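Local coordinates for PTS-dependent dihydroxyacetone kinase operon regulatory protein (Escherichia coli, PDB 4LRZ), which activates transcription of the dhaKLM operon from a sigma-70 promoter and represses its own expression, the chain here being its N-terminal sensor region, at residues Tyr107-Glu110 with Gly111-Gly114; Gln226-Asn229 with Ala230-Arg234; His36-Gln39 with Gly40-Ala44; Glu168-Thr171 with Ala172-Pro176. One frame throughout, in Å; residues are numbered along the deposited sequence.

Interaction 1 of 4, residues Tyr107-Glu110 with Gly111-Gly114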
ATOM      1  N   TYR F 107      -9.227  24.858 -15.342  1.00 33.20           N
ATOM      2  CA  TYR F 107      -9.454  23.616 -16.098  1.00 34.31           C
ATOM      3  C   TYR F 107      -8.588  23.585 -17.348  1.00 33.53           C
ATOM      4  O   TYR F 107      -8.503  24.569 -18.062  1.00 34.31           O
ATOM      5  CB  TYR F 107     -10.929  23.493 -16.525  1.00 34.97           C
ATOM      6  CG  TYR F 107     -11.899  23.381 -15.388  1.00 35.19           C
ATOM      7  CD1 TYR F 107     -12.205  22.137 -14.862  1.00 36.50           C
ATOM      8  CD2 TYR F 107     -12.545  24.524 -14.855  1.00 38.08           C
ATOM      9  CE1 TYR F 107     -13.130  21.994 -13.836  1.00 37.03           C
ATOM     10  CE2 TYR F 107     -13.478  24.409 -13.816  1.00 38.21           C
ATOM     11  CZ  TYR F 107     -13.746  23.113 -13.303  1.00 38.86           C
ATOM     12  OH  TYR F 107     -14.621  22.897 -12.281  1.00 40.34           O
ATOM     13  N   CYS F 108      -7.989  22.439 -17.621  1.00 32.84           N
ATOM     14  CA  CYS F 108      -6.996  22.289 -18.672  1.00 32.05           C
ATOM     15  C   CYS F 108      -7.430  21.226 -19.663  1.00 31.78           C
ATOM     16  O   CYS F 108      -6.577  20.664 -20.405  1.00 31.05           O
ATOM     17  CB  CYS F 108      -5.652  21.831 -18.062  1.00 32.78           C
ATOM     18  SG  CYS F 108      -5.009  22.924 -16.805  1.00 35.62           S
ATOM     19  N   ALA F 109      -8.739  20.961 -19.696  1.00 31.34           N
ATOM     20  CA  ALA F 109      -9.336  20.086 -20.716  1.00 31.44           C
ATOM     21  C   ALA F 109      -8.811  20.385 -22.114  1.00 31.43           C
ATOM     22  O   ALA F 109      -8.356  21.490 -22.414  1.00 29.45           O
ATOM     23  CB  ALA F 109     -10.895  20.099 -20.662  1.00 31.99           C
ATOM     24  N   GLU F 110      -8.788  19.333 -22.921  1.00 32.39           N
ATOM     25  CA  GLU F 110      -8.339  19.404 -24.277  1.00 34.31           C
ATOM     26  C   GLU F 110      -9.224  20.365 -25.049  1.00 36.20           C
ATOM     27  O   GLU F 110      -8.740  21.037 -25.958  1.00 37.59           O
ATOM     28  CB  GLU F 110      -8.494  18.027 -24.908  1.00 34.19           C
ATOM     29  CG  GLU F 110      -7.933  17.937 -26.297  1.00 35.69           C
ATOM     30  CD  GLU F 110      -7.995  16.511 -26.835  1.00 39.53           C
ATOM     31  OE1 GLU F 110      -9.113  15.989 -26.989  1.00 40.42           O
ATOM     32  OE2 GLU F 110      -6.922  15.893 -27.078  1.00 39.16           O
ATOM     33  N   GLY F 111     -10.517  20.382 -24.714  1.00 37.33           N
ATOM     34  CA  GLY F 111     -11.489  21.259 -25.371  1.00 39.28           C
ATOM     35  C   GLY F 111     -11.258  22.722 -24.991  1.00 39.62           C
ATOM     36  O   GLY F 111     -11.894  23.613 -25.554  1.00 39.56           O
ATOM     37  N   ILE F 112     -10.344  22.986 -24.046  1.00 38.74           N
ATOM     38  CA  ILE F 112     -10.096  24.395 -23.660  1.00 38.34           C
ATOM     39  C   ILE F 112      -8.691  24.850 -24.066  1.00 39.04           C
ATOM     40  O   ILE F 112      -8.494  25.946 -24.601  1.00 39.55           O
ATOM     41  CB  ILE F 112     -10.308  24.635 -22.147  1.00 37.78           C
ATOM     42  CG1 ILE F 112     -11.664  24.086 -21.703  1.00 35.63           C
ATOM     43  CG2 ILE F 112     -10.122  26.106 -21.804  1.00 37.46           C
ATOM     44  CD1 ILE F 112     -11.966  24.251 -20.229  1.00 35.40           C
ATOM     45  N   ILE F 113      -7.693  24.016 -23.833  1.00 38.68           N
ATOM     46  CA  ILE F 113      -6.334  24.485 -24.085  1.00 38.68           C
ATOM     47  C   ILE F 113      -5.677  23.737 -25.240  1.00 39.07           C
ATOM     48  O   ILE F 113      -4.512  23.972 -25.538  1.00 38.99           O
ATOM     49  CB  ILE F 113      -5.414  24.494 -22.781  1.00 38.84           C
ATOM     50  CG1 ILE F 113      -5.124  23.054 -22.273  1.00 37.16           C
ATOM     51  CG2 ILE F 113      -5.986  25.454 -21.695  1.00 36.49           C
ATOM     52  CD1 ILE F 113      -4.059  22.982 -21.233  1.00 35.50           C
ATOM     53  N   GLY F 114      -6.417  22.815 -25.852  1.00 38.71           N
ATOM     54  CA  GLY F 114      -5.852  22.033 -26.928  1.00 39.68           C
ATOM     55  C   GLY F 114      -4.966  20.883 -26.447  1.00 39.16           C
ATOM     56  O   GLY F 114      -4.790  20.682 -25.257  1.00 38.50           O
TER
HETATM   57  O   HOH W   1      -5.240  19.742 -22.537  1.00 25.05           O

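Interaction 2 of 4, residues Gln226-Asn229 with Ala230-Arg234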
ATOM      1  N   GLN F 226      -4.608 -12.778  22.030  1.00 36.12           N
ATOM      2  CA  GLN F 226      -5.039 -11.840  21.001  1.00 35.73           C
ATOM      3  C   GLN F 226      -6.412 -11.291  21.293  1.00 36.01           C
ATOM      4  O   GLN F 226      -6.670 -10.128  20.978  1.00 37.10           O
ATOM      5  CB  GLN F 226      -4.997 -12.438  19.567  1.00 34.37           C
ATOM      6  CG  GLN F 226      -3.596 -12.842  19.132  1.00 33.63           C
ATOM      7  CD  GLN F 226      -2.624 -11.685  19.231  1.00 38.17           C
ATOM      8  OE1 GLN F 226      -1.752 -11.674  20.121  1.00 40.61           O
ATOM      9  NE2 GLN F 226      -2.783 -10.675  18.351  1.00 32.62           N
ATOM     10  N   PHE F 227      -7.294 -12.125  21.830  1.00 35.59           N
ATOM     11  CA  PHE F 227      -8.620 -11.681  22.225  1.00 36.62           C
ATOM     12  C   PHE F 227      -9.214 -12.548  23.312  1.00 37.78           C
ATOM     13  O   PHE F 227      -8.868 -13.742  23.438  1.00 37.60           O
ATOM     14  CB  PHE F 227      -9.618 -11.513  21.056  1.00 36.67           C
ATOM     15  CG  PHE F 227      -9.682 -12.677  20.065  1.00 36.85           C
ATOM     16  CD1 PHE F 227     -10.564 -13.743  20.261  1.00 37.74           C
ATOM     17  CD2 PHE F 227      -8.943 -12.622  18.865  1.00 37.24           C
ATOM     18  CE1 PHE F 227     -10.667 -14.795  19.306  1.00 36.25           C
ATOM     19  CE2 PHE F 227      -9.002 -13.642  17.916  1.00 35.09           C
ATOM     20  CZ  PHE F 227      -9.872 -14.739  18.127  1.00 38.90           C
ATOM     21  N   ILE F 228     -10.092 -11.926  24.093  1.00 37.66           N
ATOM     22  CA  ILE F 228     -10.856 -12.586  25.146  1.00 38.81           C
ATOM     23  C   ILE F 228     -12.165 -11.818  25.309  1.00 39.80           C
ATOM     24  O   ILE F 228     -12.160 -10.585  25.358  1.00 40.13           O
ATOM     25  CB  ILE F 228     -10.047 -12.622  26.480  1.00 39.45           C
ATOM     26  CG1 ILE F 228     -10.791 -13.400  27.551  1.00 40.65           C
ATOM     27  CG2 ILE F 228      -9.722 -11.195  26.997  1.00 39.31           C
ATOM     28  CD1 ILE F 228      -9.955 -13.623  28.821  1.00 43.83           C
ATOM     29  N   ASN F 229     -13.291 -12.515  25.372  1.00 41.33           N
ATOM     30  CA  ASN F 229     -14.560 -11.799  25.526  1.00 42.94           C
ATOM     31  C   ASN F 229     -14.950 -11.691  26.997  1.00 45.97           C
ATOM     32  O   ASN F 229     -14.318 -12.331  27.828  1.00 47.26           O
ATOM     33  CB  ASN F 229     -15.697 -12.314  24.616  1.00 41.80           C
ATOM     34  CG  ASN F 229     -16.144 -13.756  24.914  1.00 40.46           C
ATOM     35  OD1 ASN F 229     -17.023 -14.262  24.221  1.00 38.45           O
ATOM     36  ND2 ASN F 229     -15.510 -14.432  25.854  1.00 33.92           N
ATOM     37  N   ALA F 230     -15.944 -10.861  27.314  1.00 48.27           N
ATOM     38  CA  ALA F 230     -16.389 -10.673  28.702  1.00 51.37           C
ATOM     39  C   ALA F 230     -16.656 -11.991  29.423  1.00 53.05           C
ATOM     40  O   ALA F 230     -16.242 -12.163  30.562  1.00 53.89           O
ATOM     41  CB  ALA F 230     -17.635  -9.746  28.764  1.00 52.76           C
ATOM     42  N   GLN F 231     -17.317 -12.911  28.724  1.00 53.78           N
ATOM     43  CA  GLN F 231     -17.738 -14.200  29.251  1.00 55.85           C
ATOM     44  C   GLN F 231     -16.550 -15.052  29.716  1.00 55.92           C
ATOM     45  O   GLN F 231     -16.607 -15.676  30.786  1.00 57.06           O
ATOM     46  CB  GLN F 231     -18.566 -14.965  28.193  1.00 56.30           C
ATOM     47  CG  GLN F 231     -19.781 -14.214  27.565  1.00 58.90           C
ATOM     48  CD  GLN F 231     -19.430 -13.207  26.430  1.00 62.17           C
ATOM     49  OE1 GLN F 231     -18.756 -12.185  26.649  1.00 59.94           O
ATOM     50  NE2 GLN F 231     -19.932 -13.487  25.216  1.00 62.55           N
ATOM     51  N   ALA F 232     -15.480 -15.088  28.920  1.00 54.95           N
ATOM     52  CA  ALA F 232     -14.301 -15.889  29.271  1.00 55.78           C
ATOM     53  C   ALA F 232     -13.536 -15.271  30.447  1.00 57.65           C
ATOM     54  O   ALA F 232     -12.904 -15.974  31.240  1.00 58.82           O
ATOM     55  CB  ALA F 232     -13.391 -16.043  28.094  1.00 52.82           C
ATOM     56  N   ALA F 233     -13.598 -13.952  30.540  1.00 58.47           N
ATOM     57  CA  ALA F 233     -12.782 -13.221  31.475  1.00 60.32           C
ATOM     58  C   ALA F 233     -13.372 -13.283  32.880  1.00 63.18           C
ATOM     59  O   ALA F 233     -12.628 -13.237  33.860  1.00 64.10           O
ATOM     60  CB  ALA F 233     -12.630 -11.782  31.021  1.00 59.37           C
ATOM     61  N   ARG F 234     -14.699 -13.368  32.987  1.00 65.20           N
ATOM     62  CA  ARG F 234     -15.319 -13.538  34.305  1.00 68.66           C
ATOM     63  C   ARG F 234     -15.100 -14.962  34.825  1.00 68.91           C
ATOM     64  O   ARG F 234     -14.655 -15.133  35.962  1.00 70.58           O
ATOM     65  CB  ARG F 234     -16.798 -13.119  34.330  1.00 70.45           C
ATOM     66  CG  ARG F 234     -17.709 -13.879  33.379  1.00 74.05           C
ATOM     67  CD  ARG F 234     -19.207 -13.705  33.711  1.00 82.18           C
ATOM     68  NE  ARG F 234     -20.030 -13.937  32.512  1.00 86.08           N
ATOM     69  CZ  ARG F 234     -20.304 -13.014  31.578  1.00 87.31           C
ATOM     70  NH1 ARG F 234     -19.835 -11.770  31.686  1.00 87.33           N
ATOM     71  NH2 ARG F 234     -21.053 -13.334  30.523  1.00 88.03           N
TER

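Interaction 3 of 4, residues His36-Gln39 with Gly40-Ala44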
ATOM      1  N   HIS F  36     -10.748  29.296 -17.932  1.00 43.17           N
ATOM      2  CA  HIS F  36     -11.973  28.787 -17.344  1.00 45.26           C
ATOM      3  C   HIS F  36     -11.472  28.201 -16.024  1.00 46.20           C
ATOM      4  O   HIS F  36     -10.674  27.264 -16.021  1.00 44.93           O
ATOM      5  CB  HIS F  36     -12.576  27.694 -18.251  1.00 45.32           C
ATOM      6  CG  HIS F  36     -13.870  27.139 -17.750  1.00 47.72           C
ATOM      7  ND1 HIS F  36     -14.979  27.928 -17.525  1.00 52.65           N
ATOM      8  CD2 HIS F  36     -14.237  25.875 -17.433  1.00 49.31           C
ATOM      9  CE1 HIS F  36     -15.964  27.176 -17.064  1.00 54.19           C
ATOM     10  NE2 HIS F  36     -15.544  25.925 -17.009  1.00 52.61           N
ATOM     11  N   GLN F  37     -11.942  28.763 -14.916  1.00 47.90           N
ATOM     12  CA  GLN F  37     -11.297  28.589 -13.643  1.00 49.19           C
ATOM     13  C   GLN F  37     -12.342  28.437 -12.581  1.00 50.72           C
ATOM     14  O   GLN F  37     -13.139  29.336 -12.389  1.00 51.70           O
ATOM     15  CB  GLN F  37     -10.438  29.821 -13.327  1.00 49.24           C
ATOM     16  CG  GLN F  37      -9.300  29.556 -12.282  1.00 51.38           C
ATOM     17  CD  GLN F  37      -8.622  30.835 -11.797  1.00 55.10           C
ATOM     18  OE1 GLN F  37      -8.501  31.824 -12.534  1.00 58.71           O
ATOM     19  NE2 GLN F  37      -8.190  30.825 -10.553  1.00 53.89           N
ATOM     20  N   ALA F  38     -12.337  27.307 -11.891  1.00 51.98           N
ATOM     21  CA  ALA F  38     -13.259  27.113 -10.777  1.00 55.03           C
ATOM     22  C   ALA F  38     -12.958  28.146  -9.698  1.00 57.11           C
ATOM     23  O   ALA F  38     -11.839  28.617  -9.558  1.00 57.58           O
ATOM     24  CB  ALA F  38     -13.203  25.698 -10.226  1.00 53.74           C
ATOM     25  N   GLN F  39     -13.973  28.449  -8.914  1.00 60.41           N
ATOM     26  CA  GLN F  39     -14.079  29.731  -8.268  1.00 63.53           C
ATOM     27  C   GLN F  39     -14.716  29.595  -6.901  1.00 64.45           C
ATOM     28  O   GLN F  39     -15.572  28.733  -6.703  1.00 64.94           O
ATOM     29  CB  GLN F  39     -14.993  30.589  -9.151  1.00 64.41           C
ATOM     30  CG  GLN F  39     -14.556  32.037  -9.346  1.00 68.52           C
ATOM     31  CD  GLN F  39     -15.742  33.015  -9.242  1.00 72.81           C
ATOM     32  OE1 GLN F  39     -15.673  34.150  -9.730  1.00 74.16           O
ATOM     33  NE2 GLN F  39     -16.831  32.573  -8.586  1.00 73.61           N
ATOM     34  N   GLY F  40     -14.300  30.453  -5.970  1.00 66.25           N
ATOM     35  CA  GLY F  40     -14.947  30.616  -4.659  1.00 67.82           C
ATOM     36  C   GLY F  40     -15.377  29.318  -3.991  1.00 68.54           C
ATOM     37  O   GLY F  40     -14.542  28.615  -3.375  1.00 69.19           O
ATOM     38  N   VAL F  41     -16.665  28.988  -4.144  1.00 68.65           N
ATOM     39  CA  VAL F  41     -17.316  27.895  -3.408  1.00 68.41           C
ATOM     40  C   VAL F  41     -17.244  26.553  -4.106  1.00 66.98           C
ATOM     41  O   VAL F  41     -16.886  25.547  -3.480  1.00 67.19           O
ATOM     42  CB  VAL F  41     -18.805  28.248  -3.016  1.00 70.28           C
ATOM     43  CG1 VAL F  41     -19.780  27.037  -3.223  1.00 69.51           C
ATOM     44  CG2 VAL F  41     -18.859  28.801  -1.577  1.00 71.02           C
ATOM     45  N   THR F  42     -17.581  26.539  -5.396  1.00 65.83           N
ATOM     46  CA  THR F  42     -17.516  25.330  -6.223  1.00 63.78           C
ATOM     47  C   THR F  42     -16.102  24.739  -6.214  1.00 61.78           C
ATOM     48  O   THR F  42     -15.942  23.506  -6.292  1.00 60.76           O
ATOM     49  CB  THR F  42     -17.908  25.601  -7.684  1.00 63.86           C
ATOM     50  OG1 THR F  42     -16.727  25.720  -8.473  1.00 62.29           O
ATOM     51  CG2 THR F  42     -18.740  26.882  -7.814  1.00 65.98           C
ATOM     52  N   PHE F  43     -15.098  25.624  -6.126  1.00 59.81           N
ATOM     53  CA  PHE F  43     -13.696  25.211  -6.051  1.00 57.85           C
ATOM     54  C   PHE F  43     -13.436  24.543  -4.711  1.00 57.26           C
ATOM     55  O   PHE F  43     -12.880  23.429  -4.670  1.00 56.66           O
ATOM     56  CB  PHE F  43     -12.673  26.349  -6.336  1.00 57.11           C
ATOM     57  CG  PHE F  43     -11.205  25.899  -6.213  1.00 56.67           C
ATOM     58  CD1 PHE F  43     -10.675  24.945  -7.079  1.00 56.15           C
ATOM     59  CD2 PHE F  43     -10.383  26.401  -5.205  1.00 57.61           C
ATOM     60  CE1 PHE F  43      -9.336  24.501  -6.953  1.00 57.43           C
ATOM     61  CE2 PHE F  43      -9.054  25.980  -5.054  1.00 58.36           C
ATOM     62  CZ  PHE F  43      -8.520  25.027  -5.927  1.00 59.07           C
ATOM     63  N   ALA F  44     -13.852  25.218  -3.635  1.00 57.22           N
ATOM     64  CA  ALA F  44     -13.722  24.690  -2.277  1.00 56.71           C
ATOM     65  C   ALA F  44     -14.330  23.289  -2.190  1.00 55.75           C
ATOM     66  O   ALA F  44     -13.778  22.407  -1.529  1.00 55.79           O
ATOM     67  CB  ALA F  44     -14.345  25.650  -1.233  1.00 58.04           C
TER

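Interaction 4 of 4, residues Glu168-Thr171 with Ala172-Pro176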
ATOM      1  N   GLU F 168      13.162  24.221 -23.794  1.00 51.82           N
ATOM      2  CA  GLU F 168      14.619  24.022 -23.900  1.00 54.01           C
ATOM      3  C   GLU F 168      15.259  23.305 -22.687  1.00 53.43           C
ATOM      4  O   GLU F 168      16.349  22.757 -22.802  1.00 53.85           O
ATOM      5  CB  GLU F 168      15.364  25.347 -24.218  1.00 56.01           C
ATOM      6  CG  GLU F 168      15.572  26.334 -23.003  1.00 60.03           C
ATOM      7  CD  GLU F 168      14.392  27.345 -22.755  1.00 65.65           C
ATOM      8  OE1 GLU F 168      13.327  27.293 -23.459  1.00 63.74           O
ATOM      9  OE2 GLU F 168      14.557  28.199 -21.832  1.00 66.13           O
ATOM     10  N   GLN F 169      14.580  23.296 -21.542  1.00 52.44           N
ATOM     11  CA  GLN F 169      15.137  22.672 -20.340  1.00 52.30           C
ATOM     12  C   GLN F 169      14.564  21.305 -19.969  1.00 50.38           C
ATOM     13  O   GLN F 169      14.815  20.807 -18.876  1.00 49.70           O
ATOM     14  CB  GLN F 169      14.952  23.597 -19.158  1.00 52.99           C
ATOM     15  CG  GLN F 169      15.675  24.898 -19.282  1.00 56.35           C
ATOM     16  CD  GLN F 169      15.302  25.806 -18.160  1.00 58.86           C
ATOM     17  OE1 GLN F 169      15.372  25.425 -16.979  1.00 59.86           O
ATOM     18  NE2 GLN F 169      14.874  27.013 -18.503  1.00 59.42           N
ATOM     19  N   THR F 170      13.798  20.702 -20.864  1.00 48.84           N
ATOM     20  CA  THR F 170      13.192  19.413 -20.576  1.00 47.54           C
ATOM     21  C   THR F 170      14.283  18.389 -20.268  1.00 47.12           C
ATOM     22  O   THR F 170      15.361  18.498 -20.797  1.00 48.85           O
ATOM     23  CB  THR F 170      12.263  18.955 -21.727  1.00 46.96           C
ATOM     24  OG1 THR F 170      11.439  17.874 -21.259  1.00 49.17           O
ATOM     25  CG2 THR F 170      13.063  18.527 -22.964  1.00 46.13           C
ATOM     26  N   THR F 171      14.040  17.436 -19.377  1.00 45.73           N
ATOM     27  CA  THR F 171      15.010  16.333 -19.224  1.00 45.53           C
ATOM     28  C   THR F 171      14.334  14.990 -19.470  1.00 44.05           C
ATOM     29  O   THR F 171      13.119  14.869 -19.334  1.00 43.43           O
ATOM     30  CB  THR F 171      15.769  16.300 -17.841  1.00 45.18           C
ATOM     31  OG1 THR F 171      14.984  15.633 -16.852  1.00 44.61           O
ATOM     32  CG2 THR F 171      16.097  17.685 -17.336  1.00 47.16           C
ATOM     33  N   ALA F 172      15.137  13.987 -19.797  1.00 43.50           N
ATOM     34  CA  ALA F 172      14.662  12.636 -20.069  1.00 42.21           C
ATOM     35  C   ALA F 172      14.038  11.926 -18.835  1.00 40.67           C
ATOM     36  O   ALA F 172      13.318  10.933 -18.962  1.00 40.28           O
ATOM     37  CB  ALA F 172      15.825  11.800 -20.667  1.00 42.69           C
ATOM     38  N   ALA F 173      14.330  12.431 -17.647  1.00 39.65           N
ATOM     39  CA  ALA F 173      13.787  11.861 -16.419  1.00 38.73           C
ATOM     40  C   ALA F 173      12.444  12.448 -15.961  1.00 37.43           C
ATOM     41  O   ALA F 173      11.859  11.964 -14.995  1.00 36.26           O
ATOM     42  CB  ALA F 173      14.843  11.967 -15.279  1.00 38.79           C
ATOM     43  N   ASP F 174      11.979  13.500 -16.643  1.00 37.42           N
ATOM     44  CA  ASP F 174      10.734  14.183 -16.295  1.00 36.73           C
ATOM     45  C   ASP F 174       9.500  13.284 -16.368  1.00 35.60           C
ATOM     46  O   ASP F 174       8.682  13.241 -15.436  1.00 35.47           O
ATOM     47  CB  ASP F 174      10.566  15.427 -17.166  1.00 37.25           C
ATOM     48  CG  ASP F 174      11.660  16.495 -16.890  1.00 40.89           C
ATOM     49  OD1 ASP F 174      12.501  16.281 -15.982  1.00 41.77           O
ATOM     50  OD2 ASP F 174      11.702  17.545 -17.582  1.00 43.64           O
ATOM     51  N   LEU F 175       9.366  12.556 -17.458  1.00 34.88           N
ATOM     52  CA  LEU F 175       8.205  11.701 -17.643  1.00 34.31           C
ATOM     53  C   LEU F 175       8.137  10.521 -16.637  1.00 33.69           C
ATOM     54  O   LEU F 175       7.151  10.380 -15.880  1.00 33.72           O
ATOM     55  CB  LEU F 175       8.159  11.228 -19.095  1.00 34.54           C
ATOM     56  CG  LEU F 175       6.886  10.519 -19.567  1.00 36.20           C
ATOM     57  CD1 LEU F 175       5.632  11.352 -19.305  1.00 34.10           C
ATOM     58  CD2 LEU F 175       7.005  10.213 -21.074  1.00 36.34           C
ATOM     59  N   PRO F 176       9.205   9.684 -16.582  1.00 33.57           N
ATOM     60  CA  PRO F 176       9.194   8.597 -15.582  1.00 32.07           C
ATOM     61  C   PRO F 176       9.019   9.109 -14.155  1.00 31.06           C
ATOM     62  O   PRO F 176       8.462   8.412 -13.335  1.00 31.12           O
ATOM     63  CB  PRO F 176      10.532   7.887 -15.812  1.00 32.79           C
ATOM     64  CG  PRO F 176      11.399   8.856 -16.457  1.00 31.99           C
ATOM     65  CD  PRO F 176      10.474   9.719 -17.335  1.00 33.90           C
TER
HETATM   66  O   HOH W   2       9.635  18.312 -19.146  1.00 29.69           O
HETATM   67  O   HOH W   3      10.933  12.812 -20.218  1.00 36.58           O

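Interaction 1 of 4, residues Tyr107-Glu110 with Gly111-Gly114
Ala109 O accepts from Ile113 N at 3.0 Å in a straight bond (166° at the hydrogen) that nearly prolongs the C=O. Ala109 is the N-cap residue of the short helix 110-113, and a second donor, Ile112 N, lies 3.0 Å from Ala109 O and well above the carbonyl plane. One residue on, Gly114 N donates to Glu110 O at 2.9 Å with a more bent geometry. Gly114 then leaves the helix with a positive phi of 79° and an extended psi. A single water ties the two ends of the turn together by donating to Cys108 O at 2.7 Å and to Gly114 O at 2.9 Å. Apolar contacts accompany these bonds. Ile113 CG1 sits between its own backbone N and carbonyl carbon (chi1 67°), which lays the branch along Cys108 O and sets Ile113 CD1 3.7 Å from Cys108 CB. Ile112 CD1 reaches back to Tyr107 CB at 3.9 Å. The buried Glu110 points its carboxylate elsewhere, where OE2 forms a salt bridge with Arg22 and a hydrogen bond with Ser19. In the GAF domain, the turn joins the loop after helix 91-99 to helix 117-124, against which Cys108, Glu110 and Ile113 pack.

Interaction 2 of 4, residues Gln226-Asn229 with Ala230-Arg234
The carboxamide of Asn229 overlaps that of Gln231. The two flat groups are stacked with their planes 30° apart, Asn229 CG lying 3.7 Å from Gln231 CD, while the side chains as a whole cross at about a right angle. Gln231 reaches this place because its chain bends back at chi2 (80°), carrying the amide beside the start of helix 230-235. A weak hydrogen bond from its NE2 to Met212 O gives that amide a further partner. Asn229 is the N-cap residue, and its carbonyl accepts from the first turn of the helix: Ala233 N donates to Asn229 O at 3.2 Å, nearly in line with the C=O, and Ala232 N adds a weak bond to Asn229 O at 3.2 Å. This is the turn from the second strand of the PAS fold into the short helix after it. Strand 225-228 is outermost in the antiparallel sheet within this chain, and the axes of 226-228 and 230-234 stand at 77°, approaching to 8.4 Å. A classic beta bulge, in which Gln226 and Phe227 both face Ser218, distorts the strand just before the turn. Phe227 also packs on Gln204 of the second subunit. Ile228 fills the angle between strand and helix with an extended side chain: Ile228 CG1 meets Ala232 CB at 3.7 Å and Ile228 CD1 meets Ala233 CB at 3.9 Å. Farther along, Arg234 lays one face of its guanidinium over Gln231 CA, which is 3.6 Å above the plane.

Interaction 3 of 4, residues His36-Gln39 with Gly40-Ala44
Ala38 and Gln39 meet Thr42 and Phe43 where an extended loop runs into the N-terminal end of helix 40-49, a local turn spanned by one helical i to i+4 bond. That bond is the polar part of the contact: Phe43 N donates to Gln39 O at 3.2 Å, nearly straight at the hydrogen (163°), with the donor clearly above the carbonyl plane. The neighbouring Val41 N is also close to Gln39 O, yet its angle is too poor for a bond. Next along, Ala44 N makes a weak, long bond to Gly40 O. The bend itself falls on Gly40, whose phi of 41° is positive. Apolar contacts come next. Ala38 CB points at the helix and lies 4.0 Å from Phe43 CB and 4.1 Å from Phe43 CD1. With CG opposite its backbone N (chi1 178°), the Phe43 side chain sets off beside Ala38 and carries its ring away to pack on Asp104. Ala38 is the one buried residue of an otherwise largely exposed turn; its backbone pairs with Gly105 and the side chain of Tyr107 rests on it, which ties the loop to the 104-107 region. Gln37 reinforces this tie, its NE2 donating to Asp104 O. Two further van der Waals contacts involve Thr42: its CG2 lies 3.8 Å from Gln39 O, and Thr42 OG1 passes 3.9 Å from Ala38 CB.

Interaction 4 of 4, residues Glu168-Thr171 with Ala172-Pro176
One residue, Thr171, reaches both carboxylate oxygens of Asp174, and it meets each from above the carboxylate plane. Thr171 N donates to Asp174 OD2 at 2.9 Å in an almost perfectly straight bond (175°), and Thr171 OG1 donates to Asp174 OD1 at 2.7 Å. In return Asp174 N donates to Thr171 O at 3.2 Å, closing a type I turn, and Ala173 N makes a weak bond to Thr171 OG1 at 3.4 Å. This is a capping box at the entrance to helix 174-211, the long helix that leads from the GAF domain toward the PAS domain. The hydroxyl can serve here because Thr171 OG1 stands between its own backbone N and carbonyl carbon (chi1 84°), turned toward the coming turn; Asp174 crosses it at about a right angle. Two waters fill out the polar network. One donates to Asp174 OD2 at 2.7 Å and also hydrogen-bonds Thr170 OG1, which has Lys129 NZ as a partner too. The other accepts from Leu175 N at 3.2 Å and donates to Thr171 O. Beyond the turn, Asp174 packs against strands 143-151 and 157-166, and Thr171 OG1 is hydrogen-bonded to Thr171 OG1 of the second subunit, so the cap lies at the dimer contact. Asp174 OD2 also forms a salt bridge with Arg71. With a backbone N-H, a hydroxyl, a water and a guanidinium all turned on it, and a helix N-terminus beside it, the buried carboxylate would be expected to stay ionised.

Overall arrangement
All four contacts include the entry to a helix, interaction 1 its exit as well, but their chemistry follows their place. Interactions 1 and 3 touch: Tyr107 N lies 2.9 Å from His36 O in a probable hydrogen bond, tying the exposed 36-44 turn to the partly buried 107-114 turn. Interaction 3 relies on one backbone bond and sparse apolar packing; interaction 1 adds a carbonyl shared by two donors. Interaction 4 belongs to the same GAF domain as interaction 1, 22 Å away between centres, and is the one whose cap uses a charged side chain. Interaction 2, in the PAS domain with its centre about 60 Å from those of interactions 1 and 4, pairs stacked amides with alanine packing. Interactions 2 and 4 both meet the second subunit.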